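Periplasmic binding protein/LacI transcriptional regulator (Shewanella sp. ANA-3, PDB 5OCP) probably serves as the periplasmic sugar-binding component of an arabinose ABC transporter, holding L-arabinofuranose in the cleft between its two lobes. Local coordinates at residues V93-D96 and S97-L100; P226-F229 and K230-D234. All blocks are in the same frame, centred on the assembly; numbering follows the deposited sequence.

The two contacts belong to different lobes of a periplasmic binding protein and share no elements. Their centres are about 40 Å apart, on opposite sides of the chain's centre. Contact 1 is a surface turn in the connection between strands 84-87 and 101-104 of the parallel six-stranded sheet, whereas contact 2 spans helix 226-234, which packs against the mixed sheet of the other lobe. Polar chemistry dominates at the surface: a carboxylate fixes the turn and a lysine gathers its carbonyls, with one leucine buried. In the partly buried helix, regular backbone bonds are joined by a methionine touching two aromatic rings, while the charged residues face outward.

Contact 1: residues V93-D96 and S97-L100; sequences VDDD and SLFL
Ser97 meets the Asp95 carboxylate with both its hydroxyl and its backbone N-H. Ser97 OG donates to Asp95 OD1 at 2.7 Å, and Ser97 N donates to the same oxygen at 3.0 Å; the two donors arrive from one face of the carboxylate, well above its plane. Asp95 carries CG anti to the backbone N (chi1 177°), which swings the carboxylate forward along the chain to receive this double grip. One residue further on, Leu98 N binds Asp95 O at 3.1 Å and closes the turn, while the Leu98 side chain passes in front of that carbonyl oxygen, bringing Leu98 CD1 within 4.2 Å of Asp95 CB.

Asp96 and Phe99 point the same way, side by side, with the carboxylate and ring planes 55° apart. Asp96 OD1 comes to 3.6 Å from Phe99 CE2, and Asp96 O sits over one face of the ring, displaced toward the rim. At the ring's edge Val93 CG2 lies 4.2 Å from Phe99 CE2. The Asp96 and Phe99 carbonyl oxygens both accept from Lys267 NZ, and Lys267 also makes a cation-pi contact with the ring, so its charge probably offsets the mutual repulsion of the two oxygens. Leu98 packs on helix 71-79. Together the bonds to Asp95 define an Asx turn combined with a type I beta turn, set in the surface connection between strands 84-87 and 101-104.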
ATOM      1  N   VAL A  93      -7.812  -4.876 -17.369  1.00 22.04           N
ATOM      2  CA  VAL A  93      -7.873  -4.770 -18.803  1.00 23.49           C
ATOM      3  C   VAL A  93      -8.155  -6.139 -19.385  1.00 25.24           C
ATOM      4  O   VAL A  93      -7.897  -7.119 -18.782  1.00 27.38           O
ATOM      5  CB  VAL A  93      -6.620  -4.182 -19.447  1.00 26.77           C
ATOM      6  CG1 VAL A  93      -6.475  -2.743 -19.075  1.00 31.58           C
ATOM      7  CG2 VAL A  93      -5.397  -4.948 -19.094  1.00 28.04           C
ATOM      8  N   ASP A  94      -8.694  -6.164 -20.601  1.00 30.00           N
ATOM      9  CA  ASP A  94      -9.044  -7.423 -21.257  1.00 30.00           C
ATOM     10  C   ASP A  94      -7.950  -8.012 -22.151  1.00 30.00           C
ATOM     11  O   ASP A  94      -8.123  -9.094 -22.710  1.00 30.00           O
ATOM     12  CB  ASP A  94     -10.335  -7.256 -22.064  1.00 30.00           C
ATOM     13  CG  ASP A  94     -10.215  -6.201 -23.145  1.00 30.00           C
ATOM     14  OD1 ASP A  94      -9.128  -5.597 -23.271  1.00 30.00           O
ATOM     15  OD2 ASP A  94     -11.207  -5.973 -23.870  1.00 30.00           O
ATOM     16  N   ASP A  95      -6.831  -7.308 -22.285  1.00 25.01           N
ATOM     17  CA  ASP A  95      -5.763  -7.784 -23.100  1.00 23.58           C
ATOM     18  C   ASP A  95      -4.477  -7.536 -22.429  1.00 23.94           C
ATOM     19  O   ASP A  95      -4.010  -6.475 -22.379  1.00 23.37           O
ATOM     20  CB  ASP A  95      -5.846  -7.015 -24.414  1.00 28.47           C
ATOM     21  CG  ASP A  95      -4.757  -7.337 -25.375  1.00 28.34           C
ATOM     22  OD1 ASP A  95      -3.913  -8.153 -25.106  1.00 32.53           O
ATOM     23  OD2 ASP A  95      -4.777  -6.753 -26.449  1.00 34.18           O
ATOM     24  N   ASP A  96      -3.814  -8.616 -22.010  1.00 30.00           N
ATOM     25  CA  ASP A  96      -2.574  -8.495 -21.296  1.00 30.00           C
ATOM     26  C   ASP A  96      -1.332  -8.095 -22.119  1.00 30.00           C
ATOM     27  O   ASP A  96      -0.285  -7.928 -21.583  1.00 30.00           O
ATOM     28  CB  ASP A  96      -2.358  -9.705 -20.392  1.00 30.00           C
ATOM     29  CG  ASP A  96      -3.417  -9.804 -19.259  1.00 30.00           C
ATOM     30  OD1 ASP A  96      -4.183  -8.883 -19.003  1.00 30.00           O
ATOM     31  OD2 ASP A  96      -3.498 -10.850 -18.615  1.00 30.00           O
ATOM     32  N   SER A  97      -1.482  -7.959 -23.446  1.00 21.62           N
ATOM     33  CA  SER A  97      -0.440  -7.452 -24.258  1.00 21.27           C
ATOM     34  C   SER A  97      -0.368  -5.939 -24.095  1.00 21.05           C
ATOM     35  O   SER A  97       0.525  -5.350 -24.602  1.00 24.81           O
ATOM     36  CB  SER A  97      -0.636  -7.794 -25.717  1.00 26.30           C
ATOM     37  OG  SER A  97      -1.685  -7.079 -26.247  1.00 27.59           O
ATOM     38  N   LEU A  98      -1.314  -5.338 -23.387  1.00 21.55           N
ATOM     39  CA  LEU A  98      -1.241  -3.871 -23.129  1.00 20.60           C
ATOM     40  C   LEU A  98      -0.212  -3.438 -22.035  1.00 20.30           C
ATOM     41  O   LEU A  98      -0.050  -2.222 -21.797  1.00 20.45           O
ATOM     42  CB  LEU A  98      -2.600  -3.351 -22.849  1.00 21.48           C
ATOM     43  CG  LEU A  98      -3.589  -3.314 -23.992  1.00 23.93           C
ATOM     44  CD1 LEU A  98      -4.940  -3.047 -23.404  1.00 22.47           C
ATOM     45  CD2 LEU A  98      -3.230  -2.269 -25.023  1.00 25.45           C
ATOM     46  N   PHE A  99       0.471  -4.409 -21.401  1.00 18.02           N
ATOM     47  CA  PHE A  99       1.526  -4.144 -20.490  1.00 16.10           C
ATOM     48  C   PHE A  99       2.602  -5.258 -20.579  1.00 17.48           C
ATOM     49  O   PHE A  99       2.340  -6.404 -21.044  1.00 18.88           O
ATOM     50  CB  PHE A  99       0.942  -3.908 -19.078  1.00 18.09           C
ATOM     51  CG  PHE A  99       0.328  -5.121 -18.471  1.00 16.89           C
ATOM     52  CD1 PHE A  99       1.114  -6.008 -17.730  1.00 17.51           C
ATOM     53  CD2 PHE A  99      -1.029  -5.365 -18.642  1.00 20.02           C
ATOM     54  CE1 PHE A  99       0.542  -7.137 -17.197  1.00 19.46           C
ATOM     55  CE2 PHE A  99      -1.607  -6.522 -18.166  1.00 21.63           C
ATOM     56  CZ  PHE A  99      -0.796  -7.419 -17.430  1.00 19.26           C
ATOM     57  N   LEU A 100       3.789  -4.930 -20.185  1.00 16.72           N
ATOM     58  CA  LEU A 100       4.898  -5.797 -20.186  1.00 16.48           C
ATOM     59  C   LEU A 100       4.751  -6.755 -18.994  1.00 18.03           C
ATOM     60  O   LEU A 100       4.810  -7.940 -19.166  1.00 18.47           O
ATOM     61  CB  LEU A 100       6.191  -4.991 -20.133  1.00 16.52           C
ATOM     62  CG  LEU A 100       7.484  -5.723 -19.991  1.00 16.36           C
ATOM     63  CD1 LEU A 100       7.720  -6.783 -21.106  1.00 19.17           C
ATOM     64  CD2 LEU A 100       8.676  -4.849 -19.914  1.00 18.14           C
TER

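Contact 2: residues P226-F229 and K230-D234; sequences PDYF and KAMAD
Met232 reaches back one turn of helix 226-234 to touch the rings of both Tyr228 and Phe229. This helix is the middle element of a beta-alpha-beta crossover from strand 218-221 to strand 239-242, in a lobe of the periplasmic binding protein fold. Regular i to i+4 bonds run along it, among them Met232 N to Tyr228 O at 2.8 Å and Lys230 N to Pro226 O.

Consecutive on the helix, the two aromatic side chains leave it in different directions, and their first torsions differ as well: Tyr228 has CG anti to the backbone N (chi1 -165°), Phe229 anti to the carbonyl carbon (chi1 -86°). Met232 extends through CG and SD along Tyr228, then bends at its last torsion (chi3 -61°), which turns the methyl group to the phenylalanine. The methionine chain passes the tyrosine ring at a slant, Met232 CG 3.9 Å from Tyr228 CE1. Replacing Met232 by an alanine would remove CG, the sulfur and the methyl group, and is likely to cost Tyr228 its Met-aromatic partner and leave a gap beside Phe229 CD1.

Tyr228 packs further on helix 196-208 and strand 239-242; Phe229 meets Phe276 edge-to-face, and Met232 touches Ala281 of helix 278-296. On the outer side Lys230 NZ forms a long salt bridge with Asp234 OD2, at 3.6 Å. The sulfur makes a Met-aromatic contact, SD lying 5.2 Å from the Tyr228 ring centroid, while Met232 CE rests 3.6 Å from Phe229 CD1.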
ATOM      1  N   PRO A 226       8.061   3.006   9.397  1.00 17.53           N
ATOM      2  CA  PRO A 226       8.826   3.155  10.646  1.00 19.38           C
ATOM      3  C   PRO A 226       8.048   3.714  11.811  1.00 17.21           C
ATOM      4  O   PRO A 226       8.224   3.192  12.910  1.00 20.32           O
ATOM      5  CB  PRO A 226       9.931   4.134  10.225  1.00 21.56           C
ATOM      6  CG  PRO A 226      10.212   3.728   8.807  1.00 20.82           C
ATOM      7  CD  PRO A 226       8.824   3.526   8.241  1.00 20.96           C
ATOM      8  N   ASP A 227       7.189   4.673  11.572  1.00 18.17           N
ATOM      9  CA  ASP A 227       6.330   5.238  12.614  1.00 19.23           C
ATOM     10  C   ASP A 227       5.436   4.163  13.232  1.00 18.65           C
ATOM     11  O   ASP A 227       5.060   4.239  14.437  1.00 17.64           O
ATOM     12  CB  ASP A 227       5.462   6.355  12.164  1.00 23.02           C
ATOM     13  CG  ASP A 227       6.216   7.669  12.041  1.00 31.36           C
ATOM     14  OD1 ASP A 227       7.432   7.710  12.401  1.00 30.60           O
ATOM     15  OD2 ASP A 227       5.556   8.620  11.614  1.00 33.47           O
ATOM     16  N   TYR A 228       5.043   3.174  12.433  1.00 15.56           N
ATOM     17  CA  TYR A 228       4.236   2.075  13.024  1.00 14.89           C
ATOM     18  C   TYR A 228       5.065   1.111  13.891  1.00 15.14           C
ATOM     19  O   TYR A 228       4.610   0.584  14.949  1.00 15.92           O
ATOM     20  CB  TYR A 228       3.467   1.329  11.929  1.00 13.15           C
ATOM     21  CG  TYR A 228       2.370   0.438  12.421  1.00 12.13           C
ATOM     22  CD1 TYR A 228       2.590  -0.867  12.826  1.00 11.47           C
ATOM     23  CD2 TYR A 228       1.018   0.894  12.424  1.00 11.93           C
ATOM     24  CE1 TYR A 228       1.565  -1.716  13.256  1.00 10.78           C
ATOM     25  CE2 TYR A 228      -0.005   0.066  12.840  1.00 11.31           C
ATOM     26  CZ  TYR A 228       0.228  -1.229  13.188  1.00 11.44           C
ATOM     27  OH  TYR A 228      -0.773  -2.046  13.613  1.00 10.85           O
ATOM     28  N   PHE A 229       6.305   0.818  13.467  1.00 14.24           N
ATOM     29  CA  PHE A 229       7.224   0.022  14.225  1.00 14.91           C
ATOM     30  C   PHE A 229       7.522   0.771  15.556  1.00 15.35           C
ATOM     31  O   PHE A 229       7.544   0.128  16.603  1.00 16.83           O
ATOM     32  CB  PHE A 229       8.544  -0.213  13.489  1.00 14.80           C
ATOM     33  CG  PHE A 229       8.462  -1.396  12.570  1.00 15.39           C
ATOM     34  CD1 PHE A 229       8.728  -2.693  13.041  1.00 16.17           C
ATOM     35  CD2 PHE A 229       8.158  -1.211  11.224  1.00 15.87           C
ATOM     36  CE1 PHE A 229       8.600  -3.794  12.240  1.00 16.76           C
ATOM     37  CE2 PHE A 229       8.067  -2.321  10.395  1.00 14.26           C
ATOM     38  CZ  PHE A 229       8.228  -3.605  10.889  1.00 15.90           C
ATOM     39  N   LYS A 230       7.630   2.070  15.453  1.00 18.64           N
ATOM     40  CA  LYS A 230       7.794   2.896  16.691  1.00 20.57           C
ATOM     41  C   LYS A 230       6.587   2.752  17.665  1.00 18.53           C
ATOM     42  O   LYS A 230       6.749   2.401  18.842  1.00 17.57           O
ATOM     43  CB  LYS A 230       8.023   4.323  16.381  1.00 22.95           C
ATOM     44  CG  LYS A 230       8.209   5.158  17.657  1.00 30.79           C
ATOM     45  CD  LYS A 230       8.836   6.526  17.380  1.00 37.31           C
ATOM     46  CE  LYS A 230       9.035   7.320  18.684  1.00 43.12           C
ATOM     47  NZ  LYS A 230       9.739   6.503  19.730  1.00 46.82           N
ATOM     48  N   ALA A 231       5.389   2.898  17.117  1.00 16.88           N
ATOM     49  CA  ALA A 231       4.162   2.623  17.831  1.00 15.80           C
ATOM     50  C   ALA A 231       4.052   1.222  18.434  1.00 16.48           C
ATOM     51  O   ALA A 231       3.510   1.026  19.548  1.00 16.31           O
ATOM     52  CB  ALA A 231       2.977   2.939  16.900  1.00 14.66           C
ATOM     53  N   MET A 232       4.518   0.193  17.724  1.00 13.77           N
ATOM     54  CA  MET A 232       4.560  -1.152  18.223  1.00 14.79           C
ATOM     55  C   MET A 232       5.582  -1.247  19.401  1.00 14.89           C
ATOM     56  O   MET A 232       5.233  -1.845  20.392  1.00 16.96           O
ATOM     57  CB  MET A 232       4.977  -2.181  17.163  1.00 16.32           C
ATOM     58  CG  MET A 232       3.885  -2.531  16.237  1.00 17.87           C
ATOM     59  SD  MET A 232       4.067  -4.035  15.234  1.00 15.06           S
ATOM     60  CE  MET A 232       5.486  -3.704  14.289  1.00 17.20           C
ATOM     61  N   ALA A 233       6.723  -0.597  19.250  1.00 16.47           N
ATOM     62  CA  ALA A 233       7.811  -0.564  20.264  1.00 18.27           C
ATOM     63  C   ALA A 233       7.272   0.112  21.525  1.00 20.55           C
ATOM     64  O   ALA A 233       7.641  -0.279  22.650  1.00 21.85           O
ATOM     65  CB  ALA A 233       9.031   0.188  19.708  1.00 20.65           C
ATOM     66  N   ASP A 234       6.396   1.078  21.335  1.00 18.67           N
ATOM     67  CA  ASP A 234       5.735   1.789  22.443  1.00 21.77           C
ATOM     68  C   ASP A 234       4.526   1.142  23.032  1.00 21.80           C
ATOM     69  O   ASP A 234       4.054   1.597  24.102  1.00 23.63           O
ATOM     70  CB  ASP A 234       5.466   3.249  22.056  1.00 20.95           C
ATOM     71  CG  ASP A 234       6.770   4.005  21.792  1.00 26.26           C
ATOM     72  OD1 ASP A 234       7.888   3.483  22.160  1.00 30.88           O
ATOM     73  OD2 ASP A 234       6.701   5.101  21.163  1.00 30.47           O
TER